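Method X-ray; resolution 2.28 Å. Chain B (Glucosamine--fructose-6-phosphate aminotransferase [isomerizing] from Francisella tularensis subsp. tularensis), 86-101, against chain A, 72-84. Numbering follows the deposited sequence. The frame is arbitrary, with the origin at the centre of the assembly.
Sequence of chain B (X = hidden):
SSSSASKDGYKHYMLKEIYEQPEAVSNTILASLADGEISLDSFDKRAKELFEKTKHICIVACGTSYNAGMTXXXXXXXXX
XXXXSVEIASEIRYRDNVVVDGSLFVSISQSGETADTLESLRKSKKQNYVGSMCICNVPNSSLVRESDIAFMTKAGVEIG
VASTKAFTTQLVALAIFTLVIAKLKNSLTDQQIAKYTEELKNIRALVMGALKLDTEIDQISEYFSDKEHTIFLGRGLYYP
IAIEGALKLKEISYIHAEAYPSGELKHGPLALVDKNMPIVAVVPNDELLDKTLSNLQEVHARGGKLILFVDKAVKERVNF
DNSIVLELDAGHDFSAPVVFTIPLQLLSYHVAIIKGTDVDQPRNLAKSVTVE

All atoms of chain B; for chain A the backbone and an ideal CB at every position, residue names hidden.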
# COMPACT_ATOMS: atom_id res chain seq x y z
N VAL B 86 -3.14 7.36 -6.26
CA VAL B 86 -2.39 7.96 -5.20
C VAL B 86 -1.03 7.32 -5.11
O VAL B 86 -0.92 6.11 -5.11
CB VAL B 86 -3.07 7.77 -3.83
CG1 VAL B 86 -2.37 8.68 -2.78
CG2 VAL B 86 -4.56 8.15 -3.90
N GLU B 87 0.02 8.11 -5.00
CA GLU B 87 1.33 7.51 -4.93
C GLU B 87 2.22 8.17 -3.90
O GLU B 87 2.12 9.38 -3.65
CB GLU B 87 1.97 7.45 -6.30
CG GLU B 87 3.19 6.44 -6.30
CD GLU B 87 3.75 6.06 -7.70
OE1 GLU B 87 3.02 6.34 -8.70
OE2 GLU B 87 4.89 5.46 -7.77
N ILE B 88 3.03 7.37 -3.23
CA ILE B 88 3.97 7.89 -2.26
C ILE B 88 5.06 8.69 -2.96
O ILE B 88 5.66 8.24 -3.90
CB ILE B 88 4.59 6.74 -1.50
CG1 ILE B 88 3.57 6.15 -0.53
CG2 ILE B 88 5.76 7.17 -0.70
CD1 ILE B 88 3.88 4.62 -0.30
N ALA B 89 5.28 9.91 -2.50
CA ALA B 89 6.19 10.87 -3.17
C ALA B 89 7.62 10.39 -3.32
O ALA B 89 8.20 10.63 -4.33
CB ALA B 89 6.19 12.22 -2.46
N SER B 90 8.19 9.70 -2.34
CA SER B 90 9.57 9.24 -2.47
C SER B 90 9.75 8.13 -3.49
O SER B 90 10.83 7.89 -3.94
CB SER B 90 10.10 8.77 -1.12
OG SER B 90 9.47 7.59 -0.68
N GLU B 91 8.67 7.46 -3.87
CA GLU B 91 8.71 6.43 -4.94
C GLU B 91 8.44 7.07 -6.28
O GLU B 91 9.22 6.86 -7.19
CB GLU B 91 7.67 5.33 -4.69
CG GLU B 91 8.04 4.37 -3.60
CD GLU B 91 9.30 3.56 -3.98
OE1 GLU B 91 9.31 3.02 -5.12
OE2 GLU B 91 10.28 3.48 -3.17
N ILE B 92 7.39 7.89 -6.41
CA ILE B 92 7.06 8.43 -7.72
C ILE B 92 8.13 9.37 -8.17
O ILE B 92 8.32 9.58 -9.35
CB ILE B 92 5.71 9.15 -7.79
CG1 ILE B 92 5.37 9.46 -9.26
CG2 ILE B 92 5.74 10.43 -7.04
CD1 ILE B 92 3.91 9.94 -9.49
N ARG B 93 8.85 9.93 -7.23
CA ARG B 93 9.87 10.89 -7.57
C ARG B 93 10.96 10.27 -8.48
O ARG B 93 11.42 10.87 -9.44
CB ARG B 93 10.50 11.39 -6.31
CG ARG B 93 11.31 12.59 -6.54
CD ARG B 93 12.08 12.95 -5.28
NE ARG B 93 13.23 13.81 -5.57
CZ ARG B 93 14.05 14.26 -4.64
NH1 ARG B 93 13.82 13.96 -3.34
NH2 ARG B 93 15.08 15.04 -4.98
N TYR B 94 11.38 9.06 -8.15
CA TYR B 94 12.49 8.43 -8.83
C TYR B 94 12.06 7.35 -9.82
O TYR B 94 12.90 6.67 -10.34
CB TYR B 94 13.41 7.80 -7.80
CG TYR B 94 14.01 8.80 -6.89
CD1 TYR B 94 13.67 8.82 -5.55
CD2 TYR B 94 14.92 9.75 -7.37
CE1 TYR B 94 14.21 9.74 -4.69
CE2 TYR B 94 15.48 10.70 -6.53
CZ TYR B 94 15.13 10.70 -5.17
OH TYR B 94 15.67 11.64 -4.29
N ARG B 95 10.75 7.20 -10.03
CA ARG B 95 10.24 6.15 -10.89
C ARG B 95 10.06 6.71 -12.29
O ARG B 95 9.71 7.86 -12.46
CB ARG B 95 8.93 5.66 -10.33
CG ARG B 95 8.28 4.61 -11.09
CD ARG B 95 7.15 3.98 -10.25
NE ARG B 95 5.88 4.71 -10.28
CZ ARG B 95 5.06 4.70 -11.32
NH1 ARG B 95 5.42 4.04 -12.44
NH2 ARG B 95 3.88 5.35 -11.26
N ASP B 96 10.30 5.87 -13.29
CA ASP B 96 10.03 6.21 -14.68
C ASP B 96 8.53 6.00 -15.01
O ASP B 96 8.15 5.00 -15.55
CB ASP B 96 10.93 5.34 -15.55
CG ASP B 96 11.19 5.93 -16.93
OD1 ASP B 96 10.29 6.67 -17.41
OD2 ASP B 96 12.27 5.62 -17.53
N ASN B 97 7.68 6.98 -14.66
CA ASN B 97 6.22 6.80 -14.67
C ASN B 97 5.63 7.32 -15.94
O ASN B 97 6.31 8.03 -16.65
CB ASN B 97 5.57 7.44 -13.44
CG ASN B 97 5.65 9.00 -13.42
OD1 ASN B 97 6.70 9.58 -13.60
ND2 ASN B 97 4.53 9.63 -13.15
N VAL B 98 4.40 6.93 -16.24
CA VAL B 98 3.70 7.41 -17.42
C VAL B 98 2.53 8.23 -16.97
O VAL B 98 1.83 7.83 -16.08
CB VAL B 98 3.18 6.27 -18.32
CG1 VAL B 98 2.18 6.79 -19.37
CG2 VAL B 98 4.34 5.56 -18.98
N VAL B 99 2.31 9.38 -17.57
CA VAL B 99 1.22 10.26 -17.16
C VAL B 99 0.07 10.16 -18.17
O VAL B 99 0.22 10.52 -19.34
CB VAL B 99 1.71 11.71 -17.04
CG1 VAL B 99 0.56 12.65 -16.72
CG2 VAL B 99 2.84 11.81 -15.98
N VAL B 100 -1.08 9.67 -17.71
CA VAL B 100 -2.32 9.66 -18.52
C VAL B 100 -2.60 11.08 -19.09
O VAL B 100 -2.11 12.10 -18.54
CB VAL B 100 -3.55 9.21 -17.69
CG1 VAL B 100 -4.72 8.90 -18.57
CG2 VAL B 100 -3.25 7.96 -16.84
N ASP B 101 -3.32 11.16 -20.21
CA ASP B 101 -3.71 12.47 -20.79
C ASP B 101 -4.72 13.12 -19.85
O ASP B 101 -5.61 12.45 -19.37
CB ASP B 101 -4.40 12.30 -22.16
CG ASP B 101 -3.41 12.21 -23.32
OD1 ASP B 101 -2.24 11.74 -23.12
OD2 ASP B 101 -3.83 12.57 -24.46
N UNK A 72 5.43 -5.45 -11.11
CA UNK A 72 5.30 -5.35 -12.57
C UNK A 72 4.92 -3.95 -13.04
O UNK A 72 5.14 -3.57 -14.18
CB UNK A 72 4.25 -6.35 -13.07
N UNK A 73 4.25 -3.19 -12.18
CA UNK A 73 3.82 -1.87 -12.58
C UNK A 73 5.06 -1.04 -12.92
O UNK A 73 5.04 -0.26 -13.86
CB UNK A 73 2.99 -1.21 -11.48
N UNK A 74 6.15 -1.22 -12.18
CA UNK A 74 7.34 -0.41 -12.42
C UNK A 74 7.80 -0.72 -13.85
O UNK A 74 8.13 0.20 -14.62
CB UNK A 74 8.44 -0.70 -11.39
N UNK A 75 7.79 -2.01 -14.22
CA UNK A 75 8.31 -2.48 -15.52
C UNK A 75 7.39 -1.98 -16.63
O UNK A 75 7.86 -1.50 -17.65
CB UNK A 75 8.42 -4.01 -15.56
N UNK A 76 6.09 -2.12 -16.42
CA UNK A 76 5.12 -1.76 -17.44
C UNK A 76 5.15 -0.30 -17.82
O UNK A 76 5.13 0.06 -18.98
CB UNK A 76 3.71 -2.13 -16.96
N UNK A 77 5.17 0.55 -16.81
CA UNK A 77 5.26 1.97 -17.03
C UNK A 77 6.58 2.39 -17.65
O UNK A 77 6.59 3.14 -18.60
CB UNK A 77 5.05 2.71 -15.71
N UNK A 78 7.68 1.84 -17.16
CA UNK A 78 8.98 2.23 -17.61
C UNK A 78 9.33 1.72 -19.00
O UNK A 78 9.86 2.49 -19.79
CB UNK A 78 10.03 1.74 -16.60
N UNK A 79 9.07 0.44 -19.28
CA UNK A 79 9.46 -0.20 -20.53
C UNK A 79 8.38 -0.23 -21.58
O UNK A 79 8.65 0.08 -22.71
CB UNK A 79 9.92 -1.63 -20.25
N UNK A 80 7.17 -0.62 -21.25
CA UNK A 80 6.05 -0.56 -22.21
C UNK A 80 5.40 0.80 -22.34
O UNK A 80 4.64 1.03 -23.27
CB UNK A 80 4.98 -1.57 -21.81
N UNK A 81 5.64 1.69 -21.38
CA UNK A 81 5.02 2.99 -21.33
C UNK A 81 3.50 2.99 -21.40
O UNK A 81 2.89 3.89 -21.98
CB UNK A 81 5.57 3.84 -22.47
N UNK A 82 2.88 2.00 -20.78
CA UNK A 82 1.45 1.99 -20.64
C UNK A 82 1.13 2.28 -19.17
O UNK A 82 1.76 1.73 -18.30
CB UNK A 82 0.86 0.66 -21.10
N UNK A 83 0.20 3.21 -18.91
CA UNK A 83 -0.10 3.45 -17.51
C UNK A 83 -0.69 2.19 -16.83
O UNK A 83 -1.41 1.40 -17.47
CB UNK A 83 -1.07 4.63 -17.39
N UNK A 84 -0.37 2.00 -15.56
CA UNK A 84 -0.73 0.77 -14.86
C UNK A 84 -1.21 1.06 -13.44
O UNK A 84 -0.58 1.85 -12.73
CB UNK A 84 0.46 -0.19 -14.83

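Chain A continues a helix that began earlier; it passes Arg95(B) to Val98(B), and the loop after it meets Asp96(B), Val98(B) and Val100(B). At position 72 the ideal CB has nothing of chain B within 5.5 Å, so little is dictated; it is Ala72(A).

Position 73 points sideways and only a long side chain could reach chain B, where the carboxylate of Glu87(B) invites a positive charge although the guanidinium of Arg95(B) lies close to it. A long, flexible side chain such as lysine would suit; a short one would not reach. Lys73(A) is extended, its CE over one face of the guanidinium, 3.6 Å from Arg95(B) NH2; its NZ remains 4.4 Å from Glu87(B) OE1, beyond a salt bridge, and donates to the backbone of position 84.

At position 74 the ideal CB lies 5.0 Å from Arg95(B) CD, and the acidic Glu91(B) waits further on. A long side chain ending in a donor fits: tyrosine spans the gap, as could extended lysine or arginine, though beside the cation of Arg95(B). Tyr74(A) packs CE2 3.5 Å from Arg95(B) CD and donates its OH to Glu91(B) OE1 at 2.6 Å. A water links this hydroxyl to Glu87(B) OE2.

Positions 75 and 76 do not reach chain B and are Trp75(A) and Ile76(A).

Position 77 is the most strongly specified. Its CB points toward chain B, 3.5 Å from Arg95(B) NH1 and 4.3 Å from Val98(B) N, two donors asking for an acceptor; glutamate or aspartate would answer the charge, glutamine less fully. In Glu77(A), OE1 takes both, at 2.7 Å from Arg95(B) NH1 in a salt bridge and 3.1 Å from Val98(B) N, while OE2 accepts the backbone N of position 84.

At position 78 the CB is 3.9 Å from Asp96(B) CB, on a sideways course that allows many long or polar residues. Lys78(A) lays its CG 3.8 Å from Asp96(B) CB, then leads away to a partner elsewhere in the structure.

Positions 79 and 80 point away: Tyr79(A) and Ala80(A).

Position 81 has positive phi (54°), which favours glycine or asparagine, yet Asp96(B) rewards a long cation. Lys81(A) adopts this conformation and places NZ 3.4 Å from Asp96(B) OD1 in a salt bridge; its CA also lies 3.5 Å from Val98(B) CG2.

Position 82 points away and is Val82(A). Position 83, with phi -63°, sits beside two valines, so a compact apolar residue suits, proline included. Pro83(A) sets CD 3.9 Å from Val98(B) CG1 and CB 4.0 Å from Val100(B) CG2. Position 84, out of contact, is Cys84(A).

Chain A 72-84: AKYWIEKYAKVPC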
# COMPACT_ATOMS: atom_id res chain seq x y z
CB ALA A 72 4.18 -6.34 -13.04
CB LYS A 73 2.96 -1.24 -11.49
CG LYS A 73 2.97 0.28 -11.47
CD LYS A 73 2.06 0.88 -10.41
CE LYS A 73 1.85 2.37 -10.70
NZ LYS A 73 0.65 2.90 -10.13
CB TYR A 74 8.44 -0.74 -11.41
CG TYR A 74 8.21 -0.14 -10.05
CD1 TYR A 74 7.33 -0.72 -9.16
CD2 TYR A 74 8.91 0.98 -9.62
CE1 TYR A 74 7.10 -0.18 -7.85
CE2 TYR A 74 8.70 1.53 -8.32
CZ TYR A 74 7.78 0.94 -7.45
OH TYR A 74 7.55 1.47 -6.17
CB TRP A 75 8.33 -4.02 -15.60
CG TRP A 75 9.27 -4.70 -14.75
CD1 TRP A 75 10.48 -4.24 -14.33
CD2 TRP A 75 9.17 -6.05 -14.26
NE1 TRP A 75 11.13 -5.21 -13.59
CE2 TRP A 75 10.36 -6.34 -13.55
CE3 TRP A 75 8.20 -7.03 -14.36
CZ2 TRP A 75 10.59 -7.56 -12.92
CZ3 TRP A 75 8.43 -8.28 -13.73
CH2 TRP A 75 9.63 -8.52 -13.02
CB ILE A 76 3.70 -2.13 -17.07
CG1 ILE A 76 3.54 -3.64 -17.04
CG2 ILE A 76 2.77 -1.54 -18.10
CD1 ILE A 76 2.34 -4.14 -16.36
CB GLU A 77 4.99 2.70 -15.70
CG GLU A 77 3.52 2.50 -15.28
CD GLU A 77 2.85 3.72 -14.61
OE1 GLU A 77 3.57 4.71 -14.27
OE2 GLU A 77 1.58 3.64 -14.45
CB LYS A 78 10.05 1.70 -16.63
CG LYS A 78 11.48 1.93 -17.08
CD LYS A 78 12.50 1.71 -15.92
CE LYS A 78 13.91 1.91 -16.44
NZ LYS A 78 14.94 1.69 -15.39
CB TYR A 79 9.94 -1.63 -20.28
CG TYR A 79 11.24 -1.69 -19.54
CD1 TYR A 79 12.45 -1.49 -20.19
CD2 TYR A 79 11.27 -1.90 -18.19
CE1 TYR A 79 13.68 -1.53 -19.49
CE2 TYR A 79 12.48 -1.94 -17.48
CZ TYR A 79 13.68 -1.76 -18.14
OH TYR A 79 14.83 -1.82 -17.42
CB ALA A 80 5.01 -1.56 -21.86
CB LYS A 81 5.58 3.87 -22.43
CG LYS A 81 7.06 3.78 -22.51
CD LYS A 81 7.74 5.09 -22.43
CE LYS A 81 9.14 4.89 -21.83
NZ LYS A 81 9.36 5.50 -20.44
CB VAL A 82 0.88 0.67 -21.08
CG1 VAL A 82 -0.65 0.66 -21.01
CG2 VAL A 82 1.34 0.42 -22.50
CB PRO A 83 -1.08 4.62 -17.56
CG PRO A 83 -1.64 4.60 -18.89
CD PRO A 83 -0.59 4.07 -19.80
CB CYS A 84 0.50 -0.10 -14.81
SG CYS A 84 0.22 -1.77 -14.24
O HOH W 1 8.19 2.75 -13.54
O HOH W 2 4.87 2.94 -6.72
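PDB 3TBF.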